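Local coordinates for protein putative NAD dependent dehydrogenase (Micromonospora echinospora, PDB 6NOR) that binds NAD and probably acts as an oxidoreductase of the GFO/IDH/MocA family in the biosynthesis of the antibiotic gentamicin, at residues L195-W200 / V251-P256. Sequence-based numbering, arbitrary orientation.
Sequences LTDLGW and VSWACP
Asp197 meets the indole of Trp253 at its nitrogen-bearing edge, the carboxylate plane turned 61° from that of the ring. Trp253 NE1 donates to Asp197 OD2 over 3.0 Å, a bond bent to 145° at the hydrogen; OD2 receives it on its anti lone pair, while OD1 makes a long, weak ion pair with Lys116, an NAD-binding residue. CG of Asp197 lies anti to the backbone N (chi1 180°), and this carries the carboxylate out to the indole while its CB rests 3.7 Å from Trp253 CZ2. Leu198 fills the space between indole and strand end: its CD1 packs obliquely on Trp253 CD1, 3.7 Å away, and its CB lies 3.8 Å from Val251 CB. The beta-branched Val251 sends its two methyls to the junction of helices 194-197 and 199-209, CG1 near the backbone N of Gly199 and CG2 against Leu195 CD1 at 4.0 Å. Gly199 has no CB, which would run into Leu195 O. At the strand's end, Ser252 OG accepts from Ala254 N, an ST turn. A phenylalanine in place of Trp253 has no N-H, and would probably leave Asp197 OD2 without this donor and the carboxylate freer to turn. The residue just past strand 246-252 thus grips, through its indole N-H, an aspartate whose side chain lies about 4 Å from bound NAD, consistent with a second-shell role for Trp253.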
ATOM      1  N   LEU A 195       7.482 -26.455  -8.077  1.00 18.08           N
ATOM      2  CA  LEU A 195       6.106 -26.889  -8.279  1.00 20.62           C
ATOM      3  C   LEU A 195       5.681 -27.880  -7.209  1.00 23.53           C
ATOM      4  O   LEU A 195       4.526 -27.933  -6.822  1.00 26.97           O
ATOM      5  CB  LEU A 195       5.940 -27.509  -9.660  1.00 25.88           C
ATOM      6  CG  LEU A 195       4.570 -27.408 -10.298  1.00 30.23           C
ATOM      7  CD1 LEU A 195       4.070 -25.987 -10.181  1.00 32.53           C
ATOM      8  CD2 LEU A 195       4.667 -27.833 -11.753  1.00 29.26           C
ATOM      9  N   THR A 196       6.623 -28.658  -6.708  1.00 17.98           N
ATOM     10  CA  THR A 196       6.310 -29.558  -5.619  1.00 17.93           C
ATOM     11  C   THR A 196       6.396 -28.840  -4.282  1.00 17.88           C
ATOM     12  O   THR A 196       5.556 -29.004  -3.417  1.00 20.76           O
ATOM     13  CB  THR A 196       7.271 -30.763  -5.607  1.00 19.72           C
ATOM     14  OG1 THR A 196       7.179 -31.429  -6.858  1.00 24.13           O
ATOM     15  CG2 THR A 196       6.930 -31.739  -4.473  1.00 17.92           C
ATOM     16  N   ASP A 197       7.451 -28.061  -4.116  1.00 17.90           N
ATOM     17  CA  ASP A 197       7.784 -27.445  -2.834  1.00 17.86           C
ATOM     18  C   ASP A 197       6.792 -26.326  -2.497  1.00 20.92           C
ATOM     19  O   ASP A 197       6.286 -26.266  -1.397  1.00 21.88           O
ATOM     20  CB  ASP A 197       9.219 -26.922  -2.888  1.00 17.90           C
ATOM     21  CG  ASP A 197       9.665 -26.255  -1.603  1.00 29.84           C
ATOM     22  OD1 ASP A 197       9.325 -26.746  -0.512  1.00 35.72           O
ATOM     23  OD2 ASP A 197      10.363 -25.221  -1.683  1.00 30.07           O
ATOM     24  N   LEU A 198       6.522 -25.449  -3.463  1.00 17.85           N
ATOM     25  CA  LEU A 198       5.653 -24.294  -3.260  1.00 17.82           C
ATOM     26  C   LEU A 198       4.288 -24.547  -3.872  1.00 17.81           C
ATOM     27  O   LEU A 198       3.270 -24.083  -3.374  1.00 17.77           O
ATOM     28  CB  LEU A 198       6.263 -23.026  -3.869  1.00 17.87           C
ATOM     29  CG  LEU A 198       7.675 -22.680  -3.405  1.00 17.88           C
ATOM     30  CD1 LEU A 198       8.173 -21.447  -4.109  1.00 17.94           C
ATOM     31  CD2 LEU A 198       7.743 -22.477  -1.910  1.00 17.82           C
ATOM     32  N   GLY A 199       4.285 -25.301  -4.961  1.00 17.85           N
ATOM     33  CA  GLY A 199       3.070 -25.569  -5.690  1.00 17.85           C
ATOM     34  C   GLY A 199       2.124 -26.391  -4.858  1.00 17.79           C
ATOM     35  O   GLY A 199       0.928 -26.300  -5.045  1.00 22.96           O
ATOM     36  N   TRP A 200       2.652 -27.201  -3.949  1.00 17.77           N
ATOM     37  CA  TRP A 200       1.794 -27.895  -3.009  1.00 17.72           C
ATOM     38  C   TRP A 200       0.846 -26.917  -2.320  1.00 20.20           C
ATOM     39  O   TRP A 200      -0.363 -27.119  -2.306  1.00 18.25           O
ATOM     40  CB  TRP A 200       2.595 -28.648  -1.938  1.00 17.71           C
ATOM     41  CG  TRP A 200       1.667 -29.346  -0.995  1.00 24.38           C
ATOM     42  CD1 TRP A 200       0.986 -28.793   0.059  1.00 17.63           C
ATOM     43  CD2 TRP A 200       1.269 -30.708  -1.047  1.00 17.68           C
ATOM     44  NE1 TRP A 200       0.204 -29.729   0.659  1.00 17.61           N
ATOM     45  CE2 TRP A 200       0.365 -30.920   0.003  1.00 17.64           C
ATOM     46  CE3 TRP A 200       1.606 -31.781  -1.873  1.00 18.25           C
ATOM     47  CZ2 TRP A 200      -0.214 -32.146   0.244  1.00 23.86           C
ATOM     48  CZ3 TRP A 200       1.037 -32.994  -1.632  1.00 20.88           C
ATOM     49  CH2 TRP A 200       0.136 -33.175  -0.580  1.00 22.90           C
ATOM     50  N   VAL A 251       4.514 -20.052  -8.997  1.00 18.14           N
ATOM     51  CA  VAL A 251       5.518 -20.315  -7.972  1.00 18.10           C
ATOM     52  C   VAL A 251       6.928 -20.152  -8.509  1.00 18.17           C
ATOM     53  O   VAL A 251       7.185 -20.359  -9.675  1.00 20.87           O
ATOM     54  CB  VAL A 251       5.367 -21.725  -7.371  1.00 21.34           C
ATOM     55  CG1 VAL A 251       3.962 -21.910  -6.759  1.00 17.96           C
ATOM     56  CG2 VAL A 251       5.694 -22.807  -8.406  1.00 18.08           C
ATOM     57  N   SER A 252       7.850 -19.766  -7.645  1.00 19.34           N
ATOM     58  CA  SER A 252       9.202 -19.494  -8.076  1.00 18.22           C
ATOM     59  C   SER A 252      10.177 -19.599  -6.931  1.00 18.18           C
ATOM     60  O   SER A 252       9.873 -19.182  -5.821  1.00 18.11           O
ATOM     61  CB  SER A 252       9.299 -18.100  -8.697  1.00 18.97           C
ATOM     62  OG  SER A 252      10.633 -17.808  -9.050  1.00 22.64           O
ATOM     63  N   TRP A 253      11.346 -20.154  -7.232  1.00 18.22           N
ATOM     64  CA  TRP A 253      12.494 -20.205  -6.335  1.00 18.21           C
ATOM     65  C   TRP A 253      13.522 -19.135  -6.673  1.00 18.28           C
ATOM     66  O   TRP A 253      14.552 -19.050  -6.039  1.00 18.28           O
ATOM     67  CB  TRP A 253      13.184 -21.554  -6.418  1.00 18.22           C
ATOM     68  CG  TRP A 253      12.607 -22.671  -5.612  1.00 18.14           C
ATOM     69  CD1 TRP A 253      11.621 -22.610  -4.662  1.00 18.06           C
ATOM     70  CD2 TRP A 253      12.990 -24.032  -5.702  1.00 18.15           C
ATOM     71  NE1 TRP A 253      11.385 -23.853  -4.146  1.00 18.02           N
ATOM     72  CE2 TRP A 253      12.212 -24.749  -4.771  1.00 22.55           C
ATOM     73  CE3 TRP A 253      13.934 -24.719  -6.468  1.00 18.22           C
ATOM     74  CZ2 TRP A 253      12.351 -26.123  -4.589  1.00 22.45           C
ATOM     75  CZ3 TRP A 253      14.062 -26.087  -6.293  1.00 18.21           C
ATOM     76  CH2 TRP A 253      13.281 -26.770  -5.360  1.00 18.14           C
ATOM     77  N   ALA A 254      13.259 -18.329  -7.693  1.00 19.46           N
ATOM     78  CA  ALA A 254      14.290 -17.418  -8.165  1.00 21.14           C
ATOM     79  C   ALA A 254      13.885 -15.972  -7.970  1.00 24.26           C
ATOM     80  O   ALA A 254      14.343 -15.088  -8.694  1.00 21.09           O
ATOM     81  CB  ALA A 254      14.601 -17.690  -9.618  1.00 23.29           C
ATOM     82  N   CYS A 255      13.033 -15.734  -6.979  1.00 23.23           N
ATOM     83  CA  CYS A 255      12.549 -14.389  -6.711  1.00 18.35           C
ATOM     84  C   CYS A 255      13.260 -13.733  -5.517  1.00 21.90           C
ATOM     85  O   CYS A 255      13.196 -14.226  -4.397  1.00 27.08           O
ATOM     86  CB  CYS A 255      11.046 -14.437  -6.463  1.00 23.30           C
ATOM     87  SG  CYS A 255      10.264 -12.818  -6.287  1.00 35.46           S
ATOM     88  N   PRO A 256      13.925 -12.598  -5.750  1.00 22.77           N
ATOM     89  CA  PRO A 256      14.685 -11.888  -4.708  1.00 18.35           C
ATOM     90  C   PRO A 256      13.807 -10.985  -3.827  1.00 18.28           C
ATOM     91  O   PRO A 256      12.647 -10.734  -4.144  1.00 18.28           O
ATOM     92  CB  PRO A 256      15.664 -11.039  -5.532  1.00 18.46           C
ATOM     93  CG  PRO A 256      14.876 -10.689  -6.744  1.00 18.54           C
ATOM     94  CD  PRO A 256      13.897 -11.836  -7.010  1.00 18.49           C
TER